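Local coordinates for protein cellulase (Uncultured bacterium, PDB 6XSO) that acts as a broad-specificity endoglucanase of glycoside hydrolase family 5, probably hydrolysing the beta-1,4-linked backbones of cellulose and related plant polysaccharides, at residues K46-T50 with T51-E55; W99-R102 with V103-V107. All coordinates share one frame; numbering follows the deposited sequence.

Interaction 1 (K46-T50 with T51-E55); sequences KTWTT and TVQHE. With NA (sodium ion), chain D.
Thr50 and Gln53 show how a helix start is fixed by side chains a few residues apart. Thr50 is the N-cap residue: its OG1 accepts from Gln53 N at 3.1 Å, occupying an amide that the first helical turn cannot serve. With chi1 at 73°, that oxygen sits between the backbone N and the carbonyl carbon, which swings it over the helix end. Gln53 returns the favour one residue further back. Its extended side chain reaches along the incoming loop, and OE1 accepts a nearly straight bond from Thr49 N (2.8 Å), the donor approaching tilted from the carbonyl plane. The other end of the amide makes a weak bond, Gln53 NE2 to Thr49 OG1 at 3.3 Å, that can add only a little to the hold on the group.

The apolar part is built on Trp48, whose indole lies against the same helical turn. Gln53 CB packs against its CE3 at 3.6 Å, while His54 CB sits over the five-membered ring, 3.7 Å from the centroid, in a CH-pi contact. The imidazole itself is slid aside and barely overlaps the indole; hydrogen bonds to Glu88 through ND1 and to the Leu39 carbonyl through NE2 hold its orientation. Cutting Trp48 back to an alanine is likely to leave the methylenes of Gln53 and His54 without their cover and to let the loop shift against the helix.

On the loop side alone, a sodium ion takes Trp48 O at 2.3 Å, five waters completing its six ligands.

In the fold, this loop follows strand 31-34 and leads into helix 51-55, which packs against helix 97-111 through Thr51 and through His54, stacked on Trp99.

Interaction 2 (W99-R102 with V103-V107); sequences WMKR and VKEVV
Arg102 NH1 is gripped by two oxygens: Glu105 OE1, in a salt bridge of 2.9 Å, and the hydroxyl of Tyr109 further along the same helix. The carboxylate oxygen lies at the edge of the guanidinium, almost in its plane, and is met on its anti side, while the two flat groups stand 78° apart. Bent at chi2 (59°), the arginine chain folds forward along the helix, and Val106 CG2 then sits over the centre of one guanidinium face, 3.7 Å from Arg102 CZ. The remaining nitrogens are engaged as well, NE by Glu55 and NH2 by the Thr63 carbonyl.

A turn earlier, Val103 CG2 lies over one face of the Trp99 five-membered ring, a CH-pi contact with 3.8 Å to the centroid. Beneath these side chains runs the regular helical bonding, for example Val103 N to Trp99 O at 3.0 Å.

The result is a buried cation shared between two carboxylates, one within its own helix and one outside it, with a methyl group on its face. Such company would be expected to favour the charged arginine and to restrict rotation of its guanidinium.

In the fold
Along the chain the two contacts come in series, neither nesting nor crossing, and both are local. Interaction 1 closes the end of the loop after strand 31-34 by fastening it to the start of helix 51-55. The chain then passes through helix 66-73 and strand 78-81 before interaction 2, which lies wholly within helix 97-111, the helix of the beta-alpha-beta unit leading to strand 116-119. Their centres are about 14 Å apart, yet they touch, joined by a salt bridge between the two helices. The short helix is thereby tied to a peripheral helix of the eight-stranded TIM barrel typical of this family.

Interaction 1 (K46-T50 with T51-E55)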
ATOM      1  N   LYS A  46     -23.080   5.776   6.564  1.00 40.63           N
ATOM      2  CA  LYS A  46     -23.297   5.057   7.802  1.00 39.43           C
ATOM      3  C   LYS A  46     -22.385   5.608   8.889  1.00 35.20           C
ATOM      4  O   LYS A  46     -21.377   6.267   8.617  1.00 35.69           O
ATOM      5  CB  LYS A  46     -22.994   3.558   7.653  1.00 38.95           C
ATOM      6  CG  LYS A  46     -23.624   2.880   6.458  1.00 50.42           C
ATOM      7  CD  LYS A  46     -24.953   2.234   6.799  1.00 47.90           C
ATOM      8  CE  LYS A  46     -25.281   1.140   5.787  1.00 55.29           C
ATOM      9  NZ  LYS A  46     -26.679   1.253   5.281  1.00 71.67           N
ATOM     10  N   THR A  47     -22.779   5.330  10.129  1.00 38.19           N
ATOM     11  CA  THR A  47     -21.977   5.545  11.328  1.00 39.02           C
ATOM     12  C   THR A  47     -21.854   4.190  12.006  1.00 38.64           C
ATOM     13  O   THR A  47     -22.845   3.461  12.121  1.00 44.94           O
ATOM     14  CB  THR A  47     -22.676   6.553  12.245  1.00 48.13           C
ATOM     15  OG1 THR A  47     -22.786   7.815  11.567  1.00 51.53           O
ATOM     16  CG2 THR A  47     -21.911   6.755  13.546  1.00 45.34           C
ATOM     17  N   TRP A  48     -20.642   3.838  12.424  1.00 36.50           N
ATOM     18  CA  TRP A  48     -20.412   2.552  13.053  1.00 36.62           C
ATOM     19  C   TRP A  48     -20.538   2.632  14.571  1.00 39.97           C
ATOM     20  O   TRP A  48     -20.204   3.644  15.190  1.00 38.92           O
ATOM     21  CB  TRP A  48     -19.002   2.060  12.751  1.00 35.14           C
ATOM     22  CG  TRP A  48     -18.577   2.010  11.317  1.00 30.25           C
ATOM     23  CD1 TRP A  48     -17.379   2.413  10.824  1.00 30.51           C
ATOM     24  CD2 TRP A  48     -19.332   1.525  10.199  1.00 34.22           C
ATOM     25  NE1 TRP A  48     -17.316   2.181   9.470  1.00 32.13           N
ATOM     26  CE2 TRP A  48     -18.514   1.660   9.059  1.00 32.30           C
ATOM     27  CE3 TRP A  48     -20.620   1.004  10.049  1.00 37.87           C
ATOM     28  CZ2 TRP A  48     -18.938   1.280   7.782  1.00 31.46           C
ATOM     29  CZ3 TRP A  48     -21.037   0.620   8.771  1.00 37.98           C
ATOM     30  CH2 TRP A  48     -20.198   0.761   7.663  1.00 33.29           C
ATOM     31  N   THR A  49     -21.000   1.529  15.171  1.00 37.02           N
ATOM     32  CA  THR A  49     -20.939   1.339  16.612  1.00 36.02           C
ATOM     33  C   THR A  49     -20.135   0.115  17.038  1.00 39.13           C
ATOM     34  O   THR A  49     -19.922  -0.065  18.245  1.00 40.00           O
ATOM     35  CB  THR A  49     -22.351   1.226  17.215  1.00 42.33           C
ATOM     36  OG1 THR A  49     -23.061   0.136  16.606  1.00 44.27           O
ATOM     37  CG2 THR A  49     -23.127   2.519  17.028  1.00 44.16           C
ATOM     38  N   THR A  50     -19.714  -0.741  16.101  1.00 36.04           N
ATOM     39  CA  THR A  50     -18.835  -1.862  16.407  1.00 35.50           C
ATOM     40  C   THR A  50     -17.745  -1.960  15.346  1.00 32.99           C
ATOM     41  O   THR A  50     -17.912  -1.495  14.209  1.00 33.50           O
ATOM     42  CB  THR A  50     -19.563  -3.212  16.402  1.00 38.90           C
ATOM     43  OG1 THR A  50     -19.868  -3.586  15.051  1.00 36.52           O
ATOM     44  CG2 THR A  50     -20.851  -3.142  17.209  1.00 35.89           C
ATOM     45  N   THR A  51     -16.624  -2.592  15.708  1.00 34.76           N
ATOM     46  CA  THR A  51     -15.579  -2.786  14.707  1.00 32.96           C
ATOM     47  C   THR A  51     -16.041  -3.736  13.609  1.00 31.92           C
ATOM     48  O   THR A  51     -15.584  -3.639  12.465  1.00 29.02           O
ATOM     49  CB  THR A  51     -14.276  -3.311  15.313  1.00 29.69           C
ATOM     50  OG1 THR A  51     -14.447  -4.652  15.782  1.00 32.25           O
ATOM     51  CG2 THR A  51     -13.800  -2.465  16.439  1.00 29.16           C
ATOM     52  N   VAL A  52     -16.937  -4.665  13.934  1.00 32.58           N
ATOM     53  CA  VAL A  52     -17.374  -5.656  12.955  1.00 31.53           C
ATOM     54  C   VAL A  52     -18.105  -4.982  11.807  1.00 30.86           C
ATOM     55  O   VAL A  52     -17.962  -5.374  10.645  1.00 30.14           O
ATOM     56  CB  VAL A  52     -18.248  -6.712  13.654  1.00 33.18           C
ATOM     57  CG1 VAL A  52     -18.898  -7.648  12.654  1.00 38.10           C
ATOM     58  CG2 VAL A  52     -17.410  -7.491  14.662  1.00 35.37           C
ATOM     59  N   GLN A  53     -18.936  -3.986  12.126  1.00 31.28           N
ATOM     60  CA  GLN A  53     -19.684  -3.290  11.086  1.00 33.24           C
ATOM     61  C   GLN A  53     -18.744  -2.698  10.048  1.00 30.48           C
ATOM     62  O   GLN A  53     -19.004  -2.780   8.847  1.00 32.84           O
ATOM     63  CB  GLN A  53     -20.524  -2.180  11.709  1.00 32.77           C
ATOM     64  CG  GLN A  53     -21.703  -2.670  12.515  1.00 37.15           C
ATOM     65  CD  GLN A  53     -22.325  -1.573  13.330  1.00 42.55           C
ATOM     66  OE1 GLN A  53     -21.847  -0.441  13.336  1.00 39.24           O
ATOM     67  NE2 GLN A  53     -23.393  -1.901  14.034  1.00 45.57           N
ATOM     68  N   HIS A  54     -17.640  -2.112  10.500  1.00 28.24           N
ATOM     69  CA  HIS A  54     -16.651  -1.532   9.601  1.00 28.47           C
ATOM     70  C   HIS A  54     -15.946  -2.620   8.808  1.00 27.54           C
ATOM     71  O   HIS A  54     -15.899  -2.568   7.572  1.00 26.05           O
ATOM     72  CB  HIS A  54     -15.700  -0.726  10.486  1.00 26.34           C
ATOM     73  CG  HIS A  54     -14.527  -0.115   9.788  1.00 26.78           C
ATOM     74  ND1 HIS A  54     -13.853   0.954  10.333  1.00 26.06           N
ATOM     75  CD2 HIS A  54     -13.876  -0.424   8.640  1.00 25.36           C
ATOM     76  CE1 HIS A  54     -12.850   1.291   9.542  1.00 23.91           C
ATOM     77  NE2 HIS A  54     -12.836   0.465   8.517  1.00 26.13           N
ATOM     78  N   GLU A  55     -15.443  -3.645   9.499  1.00 27.93           N
ATOM     79  CA  GLU A  55     -14.620  -4.665   8.860  1.00 26.80           C
ATOM     80  C   GLU A  55     -15.391  -5.452   7.814  1.00 26.81           C
ATOM     81  O   GLU A  55     -14.800  -5.901   6.820  1.00 26.38           O
ATOM     82  CB  GLU A  55     -14.087  -5.612   9.938  1.00 25.46           C
ATOM     83  CG  GLU A  55     -13.125  -6.678   9.431  1.00 24.61           C
ATOM     84  CD  GLU A  55     -12.278  -7.281  10.536  1.00 24.78           C
ATOM     85  OE1 GLU A  55     -12.454  -6.885  11.714  1.00 27.88           O
ATOM     86  OE2 GLU A  55     -11.469  -8.199  10.238  1.00 25.04           O
TER
HETATM   87 NA    NA D 402     -18.387   4.371  16.363  1.00 36.54          NA
HETATM   88  O   HOH W   1     -19.689   4.605  18.401  1.00 45.76           O
HETATM   89  O   HOH W   2     -18.771   6.553  15.264  1.00 47.60           O
HETATM   90  O   HOH W   3     -16.902   5.084  17.895  1.00 45.20           O
HETATM   91  O   HOH W   4     -16.637   4.318  14.853  1.00 34.00           O
HETATM   92  O   HOH W   5     -17.794   2.074  16.608  1.00 38.13           O

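Interaction 2 (W99-R102 with V103-V107)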
ATOM      1  N   TRP A  99     -11.184   0.597  17.845  1.00 31.34           N
ATOM      2  CA  TRP A  99     -10.725   0.419  16.476  1.00 28.43           C
ATOM      3  C   TRP A  99      -9.225   0.164  16.436  1.00 27.92           C
ATOM      4  O   TRP A  99      -8.756  -0.743  15.731  1.00 27.07           O
ATOM      5  CB  TRP A  99     -11.084   1.636  15.610  1.00 28.73           C
ATOM      6  CG  TRP A  99     -10.621   1.412  14.185  1.00 26.31           C
ATOM      7  CD1 TRP A  99      -9.630   2.075  13.515  1.00 24.51           C
ATOM      8  CD2 TRP A  99     -11.092   0.390  13.293  1.00 25.71           C
ATOM      9  NE1 TRP A  99      -9.475   1.545  12.251  1.00 25.51           N
ATOM     10  CE2 TRP A  99     -10.357   0.508  12.090  1.00 25.09           C
ATOM     11  CE3 TRP A  99     -12.080  -0.597  13.387  1.00 27.21           C
ATOM     12  CZ2 TRP A  99     -10.574  -0.329  10.994  1.00 25.26           C
ATOM     13  CZ3 TRP A  99     -12.295  -1.429  12.290  1.00 26.66           C
ATOM     14  CH2 TRP A  99     -11.543  -1.288  11.114  1.00 24.94           C
ATOM     15  N   MET A 100      -8.455   0.927  17.212  1.00 28.30           N
ATOM     16  CA  MET A 100      -7.012   0.722  17.221  1.00 28.89           C
ATOM     17  C   MET A 100      -6.678  -0.675  17.728  1.00 27.24           C
ATOM     18  O   MET A 100      -5.769  -1.325  17.211  1.00 28.46           O
ATOM     19  CB  MET A 100      -6.336   1.800  18.074  1.00 26.59           C
ATOM     20  CG  MET A 100      -4.804   1.854  17.854  1.00 29.23           C
ATOM     21  SD  MET A 100      -4.253   2.428  16.220  1.00 28.13           S
ATOM     22  CE  MET A 100      -4.425   4.200  16.454  1.00 28.38           C
ATOM     23  N   LYS A 101      -7.402  -1.137  18.748  1.00 28.17           N
ATOM     24  CA  LYS A 101      -7.227  -2.499  19.246  1.00 28.39           C
ATOM     25  C   LYS A 101      -7.485  -3.530  18.160  1.00 28.71           C
ATOM     26  O   LYS A 101      -6.770  -4.539  18.071  1.00 29.69           O
ATOM     27  CB  LYS A 101      -8.182  -2.700  20.411  1.00 32.60           C
ATOM     28  CG  LYS A 101      -8.121  -4.057  21.077  1.00 38.28           C
ATOM     29  CD  LYS A 101      -8.936  -4.062  22.379  1.00 41.51           C
ATOM     30  CE  LYS A 101      -8.950  -5.433  23.041  1.00 47.52           C
ATOM     31  NZ  LYS A 101      -9.731  -5.399  24.317  1.00 53.20           N
ATOM     32  N   ARG A 102      -8.497  -3.309  17.320  1.00 28.73           N
ATOM     33  CA  ARG A 102      -8.790  -4.287  16.272  1.00 29.34           C
ATOM     34  C   ARG A 102      -7.689  -4.305  15.214  1.00 26.82           C
ATOM     35  O   ARG A 102      -7.266  -5.376  14.767  1.00 26.93           O
ATOM     36  CB  ARG A 102     -10.152  -4.027  15.625  1.00 28.16           C
ATOM     37  CG  ARG A 102     -10.482  -4.981  14.472  1.00 28.41           C
ATOM     38  CD  ARG A 102     -10.478  -6.418  14.938  1.00 27.75           C
ATOM     39  NE  ARG A 102     -10.632  -7.328  13.815  1.00 27.36           N
ATOM     40  CZ  ARG A 102     -10.278  -8.608  13.837  1.00 26.34           C
ATOM     41  NH1 ARG A 102      -9.746  -9.132  14.932  1.00 26.63           N
ATOM     42  NH2 ARG A 102     -10.458  -9.361  12.767  1.00 27.01           N
ATOM     43  N   VAL A 103      -7.241  -3.122  14.774  1.00 26.42           N
ATOM     44  CA  VAL A 103      -6.139  -3.052  13.821  1.00 24.18           C
ATOM     45  C   VAL A 103      -4.939  -3.803  14.372  1.00 24.25           C
ATOM     46  O   VAL A 103      -4.287  -4.578  13.662  1.00 24.28           O
ATOM     47  CB  VAL A 103      -5.791  -1.586  13.504  1.00 23.77           C
ATOM     48  CG1 VAL A 103      -4.594  -1.547  12.558  1.00 24.14           C
ATOM     49  CG2 VAL A 103      -6.986  -0.852  12.894  1.00 26.39           C
ATOM     50  N   LYS A 104      -4.640  -3.596  15.652  1.00 26.56           N
ATOM     51  CA  LYS A 104      -3.519  -4.290  16.278  1.00 25.57           C
ATOM     52  C   LYS A 104      -3.708  -5.810  16.274  1.00 24.61           C
ATOM     53  O   LYS A 104      -2.744  -6.552  16.046  1.00 26.29           O
ATOM     54  CB  LYS A 104      -3.313  -3.746  17.691  1.00 31.22           C
ATOM     55  CG  LYS A 104      -2.056  -4.251  18.379  1.00 33.62           C
ATOM     56  CD  LYS A 104      -1.939  -3.698  19.798  1.00 33.73           C
ATOM     57  CE  LYS A 104      -0.652  -4.160  20.483  1.00 47.07           C
ATOM     58  NZ  LYS A 104      -0.465  -5.652  20.492  1.00 49.55           N
ATOM     59  N   GLU A 105      -4.929  -6.298  16.525  1.00 26.54           N
ATOM     60  CA  GLU A 105      -5.175  -7.740  16.436  1.00 23.08           C
ATOM     61  C   GLU A 105      -4.808  -8.287  15.060  1.00 25.31           C
ATOM     62  O   GLU A 105      -4.191  -9.358  14.948  1.00 26.67           O
ATOM     63  CB  GLU A 105      -6.638  -8.073  16.753  1.00 25.43           C
ATOM     64  CG  GLU A 105      -6.999  -7.915  18.225  1.00 28.79           C
ATOM     65  CD  GLU A 105      -8.500  -8.004  18.534  1.00 33.10           C
ATOM     66  OE1 GLU A 105      -9.324  -8.047  17.597  1.00 32.69           O
ATOM     67  OE2 GLU A 105      -8.859  -7.985  19.734  1.00 34.72           O
ATOM     68  N   VAL A 106      -5.234  -7.605  13.995  1.00 26.45           N
ATOM     69  CA  VAL A 106      -4.963  -8.116  12.656  1.00 22.88           C
ATOM     70  C   VAL A 106      -3.467  -8.091  12.369  1.00 24.65           C
ATOM     71  O   VAL A 106      -2.915  -9.044  11.799  1.00 23.81           O
ATOM     72  CB  VAL A 106      -5.801  -7.349  11.615  1.00 23.59           C
ATOM     73  CG1 VAL A 106      -5.468  -7.828  10.218  1.00 26.17           C
ATOM     74  CG2 VAL A 106      -7.280  -7.551  11.915  1.00 25.19           C
ATOM     75  N   VAL A 107      -2.784  -7.007  12.752  1.00 24.28           N
ATOM     76  CA  VAL A 107      -1.330  -6.954  12.609  1.00 23.28           C
ATOM     77  C   VAL A 107      -0.682  -8.127  13.335  1.00 21.62           C
ATOM     78  O   VAL A 107       0.220  -8.785  12.798  1.00 23.33           O
ATOM     79  CB  VAL A 107      -0.803  -5.601  13.118  1.00 24.38           C
ATOM     80  CG1 VAL A 107       0.702  -5.598  13.169  1.00 26.10           C
ATOM     81  CG2 VAL A 107      -1.341  -4.496  12.214  1.00 24.98           C
TER